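Local coordinates for Slr1438 protein (Synechocystis sp., PDB 3K25) that is of unproven function but may bind carbohydrate and act as a sugar isomerase of the aldose 1-epimerase type, at residues L22-L27 with E37-G42; G72-D77 with P259-N264; L143-R148 with V282-S287; L185-G190 with D207-Q212. One frame throughout, in Å; residues are numbered along the deposited sequence.

Contact 1. Residues L22-L27 with E37-G42; sequences LARLSL and EWTVQG
Four backbone hydrogen bonds carry this antiparallel beta-hairpin pairing, between strands 23-28 and 34-40 of a small four-stranded sheet in the mutarotase-like beta-sandwich. R24 and T39 form the hydrogen-bonded pair at its middle: R24 N gives to T39 O at 2.9 Å, and T39 N returns to R24 O at 2.8 Å, the latter nearly along the C=O axis. S26 N reaches E37 O at 2.8 Å in the carbonyl plane. Just outside the paired strands, where A23 begins and V40 ends, Q41 N meets L22 O at 2.7 Å, but from 29° above the carbonyl plane, so this bond misses the lone-pair direction. A23 with V40 and L25 with W38 are the non-hydrogen-bonded pairs, where the chains draw together, with 4.3 Å between L25 CA and W38 CA.

The side chains of these four residues share the buried face. W38 has CG anti to the backbone N (chi1 172°), which brings the CD1 edge of the indole in plane beside R24 O. L25 approaches the same ring obliquely through CD1, 4.4 Å from W38 CG. Further out, strands 130-139, 142-151 and 276-287 back this face: L138 and L143 touch both L25 and W38, while F284 packs on W38 and V286 on V40. The reverse face carries R24, S26, E37 and T39, where R24 pairs with E17 and E37 with R50 in salt bridges. A G1 beta bulge toward strand 14-18 involves L22 and A23 at the strand start. Alongside it, L22 CB lies 3.7 Å from Q41 CA.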
# COMPACT_ATOMS: atom_id res chain seq x y z
N LEU A 22 -10.88 7.68 -19.74
CA LEU A 22 -11.31 8.72 -18.81
C LEU A 22 -10.75 8.40 -17.43
O LEU A 22 -11.45 8.48 -16.41
CB LEU A 22 -12.84 8.80 -18.75
CG LEU A 22 -13.49 9.81 -19.69
CD1 LEU A 22 -13.07 9.54 -21.12
CD2 LEU A 22 -15.00 9.73 -19.56
N ALA A 23 -9.48 8.03 -17.40
CA ALA A 23 -8.81 7.69 -16.16
C ALA A 23 -7.72 8.70 -15.79
O ALA A 23 -6.88 9.06 -16.62
CB ALA A 23 -8.19 6.31 -16.26
N ARG A 24 -7.76 9.16 -14.55
CA ARG A 24 -6.77 10.10 -14.07
C ARG A 24 -6.34 9.77 -12.65
O ARG A 24 -7.15 9.39 -11.79
CB ARG A 24 -7.29 11.54 -14.17
CG ARG A 24 -8.76 11.76 -13.82
CD ARG A 24 -9.33 12.92 -14.65
NE ARG A 24 -8.48 14.11 -14.59
CZ ARG A 24 -8.24 14.90 -15.63
NH1 ARG A 24 -8.78 14.64 -16.81
NH2 ARG A 24 -7.44 15.96 -15.50
N LEU A 25 -5.04 9.88 -12.42
CA LEU A 25 -4.47 9.56 -11.11
C LEU A 25 -3.56 10.68 -10.62
O LEU A 25 -2.93 11.40 -11.41
CB LEU A 25 -3.72 8.23 -11.22
CG LEU A 25 -2.99 7.63 -10.01
CD1 LEU A 25 -2.92 6.11 -10.20
CD2 LEU A 25 -1.60 8.23 -9.86
N SER A 26 -3.50 10.83 -9.30
CA SER A 26 -2.67 11.84 -8.69
C SER A 26 -1.63 11.17 -7.79
O SER A 26 -1.98 10.47 -6.84
CB SER A 26 -3.51 12.81 -7.86
OG SER A 26 -4.52 13.41 -8.67
N LEU A 27 -0.36 11.40 -8.10
CA LEU A 27 0.73 10.83 -7.32
C LEU A 27 1.65 11.94 -6.82
O LEU A 27 2.09 12.78 -7.60
CB LEU A 27 1.48 9.81 -8.19
CG LEU A 27 2.87 9.28 -7.84
CD1 LEU A 27 3.02 8.99 -6.37
CD2 LEU A 27 3.10 8.04 -8.67
N GLU A 37 -5.06 9.94 -5.14
CA GLU A 37 -6.40 9.80 -5.70
C GLU A 37 -6.37 9.17 -7.08
O GLU A 37 -5.41 9.32 -7.82
CB GLU A 37 -7.09 11.17 -5.78
CG GLU A 37 -6.99 11.98 -4.50
CD GLU A 37 -7.93 13.18 -4.48
OE1 GLU A 37 -8.14 13.81 -5.54
OE2 GLU A 37 -8.46 13.49 -3.40
N TRP A 38 -7.45 8.47 -7.42
CA TRP A 38 -7.57 7.81 -8.72
C TRP A 38 -9.03 7.81 -9.16
O TRP A 38 -9.91 7.42 -8.39
CB TRP A 38 -7.05 6.38 -8.60
CG TRP A 38 -7.26 5.49 -9.80
CD1 TRP A 38 -7.47 5.89 -11.10
CD2 TRP A 38 -7.23 4.05 -9.82
NE1 TRP A 38 -7.56 4.78 -11.92
CE2 TRP A 38 -7.42 3.65 -11.16
CE3 TRP A 38 -7.06 3.07 -8.83
CZ2 TRP A 38 -7.44 2.30 -11.54
CZ3 TRP A 38 -7.08 1.73 -9.21
CH2 TRP A 38 -7.27 1.36 -10.56
N THR A 39 -9.30 8.29 -10.37
CA THR A 39 -10.68 8.32 -10.91
C THR A 39 -10.82 7.73 -12.30
O THR A 39 -9.98 7.95 -13.18
CB THR A 39 -11.28 9.74 -10.96
OG1 THR A 39 -10.52 10.57 -11.85
CG2 THR A 39 -11.33 10.35 -9.59
N VAL A 40 -11.90 6.99 -12.48
CA VAL A 40 -12.24 6.35 -13.74
C VAL A 40 -13.61 6.86 -14.13
O VAL A 40 -14.60 6.59 -13.46
CB VAL A 40 -12.28 4.83 -13.58
CG1 VAL A 40 -10.89 4.26 -13.73
CG2 VAL A 40 -12.81 4.48 -12.19
N GLN A 41 -13.66 7.61 -15.23
CA GLN A 41 -14.92 8.18 -15.70
C GLN A 41 -15.43 9.17 -14.66
O GLN A 41 -16.63 9.39 -14.55
CB GLN A 41 -15.96 7.09 -15.92
CG GLN A 41 -15.56 6.07 -16.96
CD GLN A 41 -16.64 5.04 -17.22
OE1 GLN A 41 -17.08 4.35 -16.31
NE2 GLN A 41 -17.07 4.94 -18.47
N GLY A 42 -14.51 9.75 -13.90
CA GLY A 42 -14.88 10.73 -12.90
C GLY A 42 -15.30 10.22 -11.54
O GLY A 42 -15.49 11.00 -10.61

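Contact 2. Residues G72-D77 with P259-N264; sequences GNLPQD and PRNALN
This is a loop-to-turn contact at the protein surface, joining the irregular segment 72-77 to the type II beta turn P259-A262 that leads into the short helix 262-265 of the mutarotase-like sandwich. The turn is identified by its two central residues, with the R260 backbone in the polyproline-like region and N261 at positive phi (64°), while its closing bond, A262 N to P259 O, is weak. No direct hydrogen bond crosses; one water bridges the segments, donating to N73 O at 3.0 Å and accepting from N261 N at 3.0 Å.

R260 runs beside N73, both side chains pointing the same way. Its CG is anti to the backbone N (chi1 173°), and a bend at chi3 carries the guanidinium past the N73 amide. N73 OD1 sits 3.5 Å from R260 CD. N73 ND2 lies at the guanidinium edge, in its plane, 3.6 Å from R260 NH1; both are donors, so this is proximity and not a hydrogen bond, and the flat groups are 57° apart. An alanine in place of N73 would remove the amide that lies along R260 CD and would probably leave the arginine chain less well packed on that flank.

At G72 the backbone angles would drive any CB into the preceding carbonyl O, which calls for glycine. L74 crosses N261 at about a right angle. F79 of strand 78-81 touches L74, L263 and N264, and N264 ND2 is held by Q78 O. The apolar end of the contact is L74 CD1 against L263 CD2, 4.3 Å apart.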
# COMPACT_ATOMS: atom_id res chain seq x y z
N GLY A 72 2.98 -3.47 9.45
CA GLY A 72 2.50 -3.54 10.81
C GLY A 72 3.59 -3.05 11.75
O GLY A 72 4.53 -2.35 11.33
N ASN A 73 3.51 -3.41 13.02
CA ASN A 73 4.51 -2.95 13.96
C ASN A 73 5.32 -4.12 14.51
O ASN A 73 5.05 -5.28 14.19
CB ASN A 73 3.83 -2.22 15.11
CG ASN A 73 2.83 -3.10 15.81
OD1 ASN A 73 3.21 -4.04 16.50
ND2 ASN A 73 1.54 -2.82 15.61
N LEU A 74 6.30 -3.80 15.34
CA LEU A 74 7.14 -4.81 15.96
C LEU A 74 7.01 -4.70 17.47
O LEU A 74 6.77 -3.61 18.01
CB LEU A 74 8.62 -4.62 15.57
CG LEU A 74 9.00 -4.63 14.08
CD1 LEU A 74 10.51 -4.39 13.93
CD2 LEU A 74 8.60 -5.96 13.44
N PRO A 75 7.14 -5.83 18.19
CA PRO A 75 7.03 -5.79 19.65
C PRO A 75 8.14 -4.87 20.16
O PRO A 75 9.31 -5.04 19.79
CB PRO A 75 7.26 -7.24 20.05
CG PRO A 75 6.80 -8.01 18.86
CD PRO A 75 7.35 -7.20 17.71
N GLN A 76 7.78 -3.91 20.99
CA GLN A 76 8.76 -2.98 21.54
C GLN A 76 9.27 -2.08 20.42
O GLN A 76 10.21 -1.30 20.61
CB GLN A 76 9.98 -3.72 22.14
CG GLN A 76 9.70 -5.00 22.92
CD GLN A 76 8.80 -4.79 24.12
OE1 GLN A 76 7.58 -4.74 24.00
NE2 GLN A 76 9.41 -4.64 25.29
N ASP A 77 8.65 -2.19 19.24
CA ASP A 77 9.06 -1.40 18.09
C ASP A 77 10.52 -1.63 17.73
O ASP A 77 11.21 -0.72 17.27
CB ASP A 77 8.82 0.09 18.36
CG ASP A 77 7.41 0.53 17.98
OD1 ASP A 77 6.49 -0.32 18.01
OD2 ASP A 77 7.22 1.73 17.67
N PRO A 259 3.29 -11.03 7.19
CA PRO A 259 2.46 -10.48 8.27
C PRO A 259 3.23 -9.62 9.27
O PRO A 259 4.42 -9.38 9.12
CB PRO A 259 1.89 -11.74 8.92
CG PRO A 259 3.03 -12.70 8.79
CD PRO A 259 3.50 -12.48 7.37
N ARG A 260 2.53 -9.16 10.30
CA ARG A 260 3.17 -8.35 11.33
C ARG A 260 4.25 -9.16 12.03
O ARG A 260 4.10 -10.36 12.25
CB ARG A 260 2.13 -7.86 12.35
CG ARG A 260 2.76 -7.16 13.54
CD ARG A 260 1.73 -6.49 14.45
NE ARG A 260 0.89 -7.45 15.16
CZ ARG A 260 -0.02 -7.11 16.07
NH1 ARG A 260 -0.21 -5.83 16.38
NH2 ARG A 260 -0.74 -8.05 16.68
N ASN A 261 5.33 -8.47 12.39
CA ASN A 261 6.48 -9.04 13.09
C ASN A 261 7.24 -10.12 12.31
O ASN A 261 7.89 -10.99 12.90
CB ASN A 261 6.05 -9.59 14.44
CG ASN A 261 7.21 -9.72 15.40
OD1 ASN A 261 7.32 -10.72 16.11
ND2 ASN A 261 8.08 -8.72 15.44
N ALA A 262 7.15 -10.06 10.99
CA ALA A 262 7.83 -11.02 10.13
C ALA A 262 9.36 -10.86 10.22
O ALA A 262 10.11 -11.84 10.11
CB ALA A 262 7.35 -10.83 8.69
N LEU A 263 9.83 -9.63 10.41
CA LEU A 263 11.26 -9.34 10.51
C LEU A 263 11.86 -10.03 11.73
O LEU A 263 13.08 -10.23 11.80
CB LEU A 263 11.48 -7.82 10.62
CG LEU A 263 12.90 -7.28 10.46
CD1 LEU A 263 13.41 -7.60 9.07
CD2 LEU A 263 12.93 -5.78 10.69
N ASN A 264 11.01 -10.40 12.69
CA ASN A 264 11.45 -11.07 13.91
C ASN A 264 11.14 -12.56 13.95
O ASN A 264 11.94 -13.36 14.46
CB ASN A 264 10.82 -10.43 15.15
CG ASN A 264 11.52 -9.16 15.56
OD1 ASN A 264 12.74 -9.13 15.74
ND2 ASN A 264 10.74 -8.10 15.73
O HOH W 1 6.29 -5.76 11.47

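Contact 3. Residues L143-R148 with V282-S287; sequences LRIEQR and VNFQVS
Central strands 142-151 and 276-287 of the large eight-stranded antiparallel sheet meet here, their axes 4.8 Å apart. I145 and V282 form one hydrogen-bonded pair: I145 N to V282 O spans 3.1 Å, V282 N to I145 O 3.0 Å, both nearly along the C=O axes. L143 and F284 form the other, with F284 N meeting L143 O at 2.8 Å in the carbonyl plane.

Between them R144 and N283 cross at about a right angle on the partly exposed face. R144 CG is anti to the backbone N (chi1 -175°) and the chain extended to NE, bringing NH1 over the N283 amide oxygen. R144 NH1 donates to N283 OD1 at 3.1 Å, a bent bond arriving 41° above the amide's carbonyl plane; R144 NE makes a salt bridge to E146 OE2 at 3.1 Å. Both acceptors lie in the guanidinium plane, and W281 adds a cation-pi contact.

On the buried face, I145 CD1 reaches the F284 ring edge, 4.3 Å from CE2, while F163 of strand 157-168 packs on I145 and V282. Gripped at two in-plane edges, the R144 guanidinium has its rotation restricted, and E146 would probably stabilise its positive charge.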
# COMPACT_ATOMS: atom_id res chain seq x y z
N LEU A 143 -4.51 0.07 -12.47
CA LEU A 143 -3.26 0.64 -11.99
C LEU A 143 -2.33 -0.49 -11.60
O LEU A 143 -2.67 -1.33 -10.77
CB LEU A 143 -3.48 1.52 -10.76
CG LEU A 143 -2.16 2.01 -10.17
CD1 LEU A 143 -1.25 2.58 -11.24
CD2 LEU A 143 -2.45 3.03 -9.11
N ARG A 144 -1.16 -0.49 -12.22
CA ARG A 144 -0.16 -1.52 -11.96
C ARG A 144 1.07 -0.84 -11.39
O ARG A 144 1.50 0.20 -11.89
CB ARG A 144 0.22 -2.24 -13.26
CG ARG A 144 1.17 -3.42 -13.08
CD ARG A 144 1.70 -3.96 -14.41
NE ARG A 144 2.35 -5.26 -14.27
CZ ARG A 144 1.72 -6.37 -13.89
NH1 ARG A 144 0.42 -6.33 -13.63
NH2 ARG A 144 2.38 -7.52 -13.78
N ILE A 145 1.63 -1.41 -10.33
CA ILE A 145 2.83 -0.85 -9.73
C ILE A 145 3.84 -1.97 -9.75
O ILE A 145 3.55 -3.10 -9.34
CB ILE A 145 2.61 -0.38 -8.29
CG1 ILE A 145 1.32 0.43 -8.19
CG2 ILE A 145 3.78 0.50 -7.86
CD1 ILE A 145 1.08 1.06 -6.84
N GLU A 146 5.02 -1.67 -10.27
CA GLU A 146 6.06 -2.67 -10.36
C GLU A 146 7.20 -2.25 -9.46
O GLU A 146 7.60 -1.08 -9.44
CB GLU A 146 6.52 -2.81 -11.82
CG GLU A 146 5.36 -3.08 -12.76
CD GLU A 146 5.80 -3.40 -14.18
OE1 GLU A 146 6.61 -2.63 -14.74
OE2 GLU A 146 5.31 -4.41 -14.74
N GLN A 147 7.71 -3.20 -8.70
CA GLN A 147 8.78 -2.90 -7.76
C GLN A 147 10.03 -3.70 -8.02
O GLN A 147 9.97 -4.84 -8.48
CB GLN A 147 8.33 -3.20 -6.32
CG GLN A 147 6.90 -2.80 -5.95
CD GLN A 147 5.88 -3.84 -6.38
OE1 GLN A 147 6.07 -5.04 -6.16
NE2 GLN A 147 4.78 -3.39 -6.99
N ARG A 148 11.16 -3.08 -7.73
CA ARG A 148 12.46 -3.72 -7.80
C ARG A 148 13.05 -3.38 -6.44
O ARG A 148 13.24 -2.21 -6.12
CB ARG A 148 13.34 -3.16 -8.92
CG ARG A 148 14.66 -3.94 -9.07
CD ARG A 148 15.55 -3.42 -10.20
NE ARG A 148 15.84 -2.00 -10.06
CZ ARG A 148 16.72 -1.32 -10.79
NH1 ARG A 148 17.42 -1.94 -11.74
NH2 ARG A 148 16.90 -0.02 -10.59
N VAL A 282 2.04 -5.48 -8.18
CA VAL A 282 0.69 -5.56 -7.63
C VAL A 282 -0.19 -4.91 -8.69
O VAL A 282 0.23 -3.97 -9.37
CB VAL A 282 0.58 -4.81 -6.31
CG1 VAL A 282 -0.83 -4.90 -5.80
CG2 VAL A 282 1.53 -5.42 -5.29
N ASN A 283 -1.41 -5.41 -8.86
CA ASN A 283 -2.29 -4.86 -9.87
C ASN A 283 -3.66 -4.53 -9.31
O ASN A 283 -4.16 -5.19 -8.40
CB ASN A 283 -2.44 -5.85 -11.03
CG ASN A 283 -2.91 -5.19 -12.31
OD1 ASN A 283 -2.11 -4.64 -13.08
ND2 ASN A 283 -4.22 -5.23 -12.54
N PHE A 284 -4.27 -3.49 -9.86
CA PHE A 284 -5.58 -3.06 -9.43
C PHE A 284 -6.47 -2.90 -10.65
O PHE A 284 -6.19 -2.09 -11.53
CB PHE A 284 -5.46 -1.75 -8.66
CG PHE A 284 -4.55 -1.85 -7.47
CD1 PHE A 284 -4.93 -2.61 -6.36
CD2 PHE A 284 -3.30 -1.23 -7.48
CE1 PHE A 284 -4.07 -2.75 -5.27
CE2 PHE A 284 -2.43 -1.37 -6.39
CZ PHE A 284 -2.82 -2.13 -5.28
N GLN A 285 -7.52 -3.71 -10.71
CA GLN A 285 -8.43 -3.69 -11.84
C GLN A 285 -9.84 -3.31 -11.40
O GLN A 285 -10.37 -3.87 -10.45
CB GLN A 285 -8.47 -5.07 -12.49
CG GLN A 285 -9.20 -5.12 -13.81
CD GLN A 285 -8.41 -4.45 -14.91
OE1 GLN A 285 -7.37 -4.96 -15.35
NE2 GLN A 285 -8.90 -3.30 -15.37
N VAL A 286 -10.44 -2.34 -12.09
CA VAL A 286 -11.81 -1.96 -11.76
C VAL A 286 -12.71 -2.44 -12.91
O VAL A 286 -12.34 -2.37 -14.08
CB VAL A 286 -11.95 -0.42 -11.55
CG1 VAL A 286 -11.71 0.33 -12.84
CG2 VAL A 286 -13.33 -0.11 -11.02
N SER A 287 -13.88 -2.95 -12.54
CA SER A 287 -14.85 -3.45 -13.52
C SER A 287 -16.23 -2.89 -13.22
O SER A 287 -16.56 -2.64 -12.06
CB SER A 287 -14.91 -4.98 -13.48
OG SER A 287 -13.70 -5.54 -13.94

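Contact 4. Residues L185-G190 with D207-Q212; sequences LDQKTG and DLAFTQ
D207 opens the pairing: D207 O accepts from Q187 N at 3.0 Å, nearly along the C=O axis, and its CB packs 3.8 Å from K188 CG. L208 forms the non-hydrogen-bonded pair with D186; CD1 of the leucine stands 3.9 Å from D186 OD1. At A209, N gives to L185 O at 3.0 Å from 36° above the carbonyl plane, while the return bond from L185 N is weak. Its methyl faces the extended Q187 chain, 3.7 Å from Q187 CD. F210 then turns to an edge-to-face stack with Y195, and T211 meets P259.

D186, with CG anti to the backbone N (chi1 179°), ties down the turn that follows. D186 OD2 takes T189 N at 2.8 Å from above the carboxylate plane and T189 OG1 at 2.8 Å on its anti lone pair. K188 NZ hydrogen-bonds to E205 O and makes a long salt bridge to D186 OD1. An alanine at D186 would lose both T189 bonds and would probably loosen this turn. Strands 183-186 and 205-210, antiparallel neighbours in the branched eight-stranded sheet beside strand 239-245, thus lead into an Asx motif, with G190 N to D186 O closing an alpha-turn on the same residues.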
# COMPACT_ATOMS: atom_id res chain seq x y z
N LEU A 185 -6.99 -13.42 10.92
CA LEU A 185 -6.47 -13.05 12.23
C LEU A 185 -6.86 -11.62 12.60
O LEU A 185 -6.37 -10.67 11.99
CB LEU A 185 -4.95 -13.20 12.21
CG LEU A 185 -4.22 -13.14 13.55
CD1 LEU A 185 -4.36 -11.75 14.16
CD2 LEU A 185 -4.79 -14.21 14.46
N ASP A 186 -7.73 -11.48 13.59
CA ASP A 186 -8.16 -10.16 14.05
C ASP A 186 -6.99 -9.53 14.77
O ASP A 186 -6.82 -9.70 15.97
CB ASP A 186 -9.34 -10.27 15.01
CG ASP A 186 -9.79 -8.92 15.52
OD1 ASP A 186 -10.39 -8.16 14.74
OD2 ASP A 186 -9.54 -8.61 16.71
N GLN A 187 -6.18 -8.79 14.02
CA GLN A 187 -5.01 -8.16 14.58
C GLN A 187 -5.27 -7.33 15.83
O GLN A 187 -4.35 -7.03 16.58
CB GLN A 187 -4.32 -7.33 13.51
CG GLN A 187 -3.71 -8.21 12.45
CD GLN A 187 -3.05 -7.42 11.36
OE1 GLN A 187 -3.72 -6.79 10.54
NE2 GLN A 187 -1.73 -7.45 11.33
N LYS A 188 -6.53 -6.96 16.05
CA LYS A 188 -6.88 -6.18 17.23
C LYS A 188 -6.70 -7.04 18.47
O LYS A 188 -5.88 -6.75 19.34
CB LYS A 188 -8.34 -5.71 17.15
CG LYS A 188 -8.65 -4.84 15.95
CD LYS A 188 -10.10 -4.33 15.97
CE LYS A 188 -11.11 -5.48 15.93
NZ LYS A 188 -12.52 -5.01 15.83
N THR A 189 -7.47 -8.12 18.53
CA THR A 189 -7.45 -9.05 19.65
C THR A 189 -6.32 -10.07 19.55
O THR A 189 -5.70 -10.43 20.56
CB THR A 189 -8.77 -9.81 19.74
OG1 THR A 189 -8.94 -10.63 18.58
CG2 THR A 189 -9.94 -8.83 19.83
N GLY A 190 -6.05 -10.54 18.34
CA GLY A 190 -4.99 -11.52 18.15
C GLY A 190 -5.55 -12.92 18.04
O GLY A 190 -4.80 -13.89 17.90
N ASP A 207 -10.13 -5.50 11.32
CA ASP A 207 -8.70 -5.45 11.03
C ASP A 207 -8.23 -6.89 10.87
O ASP A 207 -7.57 -7.43 11.75
CB ASP A 207 -7.94 -4.77 12.17
CG ASP A 207 -6.51 -4.42 11.80
OD1 ASP A 207 -5.69 -5.33 11.55
OD2 ASP A 207 -6.19 -3.21 11.77
N LEU A 208 -8.57 -7.49 9.74
CA LEU A 208 -8.24 -8.89 9.48
C LEU A 208 -6.99 -9.16 8.63
O LEU A 208 -6.77 -8.53 7.59
CB LEU A 208 -9.45 -9.59 8.85
CG LEU A 208 -10.85 -9.33 9.42
CD1 LEU A 208 -10.80 -9.08 10.93
CD2 LEU A 208 -11.46 -8.12 8.72
N ALA A 209 -6.19 -10.13 9.08
CA ALA A 209 -4.98 -10.52 8.37
C ALA A 209 -5.07 -11.98 7.92
O ALA A 209 -4.93 -12.91 8.73
CB ALA A 209 -3.76 -10.33 9.26
N PHE A 210 -5.33 -12.19 6.63
CA PHE A 210 -5.41 -13.53 6.06
C PHE A 210 -3.99 -13.91 5.64
O PHE A 210 -3.53 -13.55 4.55
CB PHE A 210 -6.31 -13.52 4.84
CG PHE A 210 -7.71 -13.04 5.11
CD1 PHE A 210 -8.72 -13.94 5.40
CD2 PHE A 210 -8.01 -11.69 5.04
CE1 PHE A 210 -10.03 -13.51 5.61
CE2 PHE A 210 -9.32 -11.24 5.25
CZ PHE A 210 -10.33 -12.16 5.53
N THR A 211 -3.27 -14.64 6.48
CA THR A 211 -1.90 -15.00 6.12
C THR A 211 -1.77 -16.34 5.41
O THR A 211 -0.65 -16.82 5.19
CB THR A 211 -0.99 -15.01 7.37
OG1 THR A 211 -1.43 -16.03 8.27
CG2 THR A 211 -1.05 -13.66 8.07
N GLN A 212 -2.90 -16.95 5.05
CA GLN A 212 -2.92 -18.24 4.36
C GLN A 212 -3.88 -18.15 3.18
O GLN A 212 -5.07 -18.46 3.32
CB GLN A 212 -3.38 -19.34 5.32
CG GLN A 212 -3.14 -20.75 4.83
CD GLN A 212 -1.67 -21.09 4.71
OE1 GLN A 212 -0.90 -20.85 5.64
NE2 GLN A 212 -1.28 -21.64 3.57

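From the N terminus, contact 1 closes first, a hairpin loop with nine residues between its segments, complete before any other contact opens. Contact 2 opens at 72-77 and contact 3 at 143-148. Contact 4 then opens and closes, lying within both longer loops. Contact 2 closes at 259-264 and contact 3 at 282-287, so these two cross. In space they fall into two groups. The small sheet of contact 1 packs on the large sheet of contact 3, W38 CH2 lying 3.6 Å from L143 N. On the side of the chain's centre opposite contact 1, R260 NH2 nears Q187 O, joining contact 2 to the branched eight-stranded sheet of contact 4.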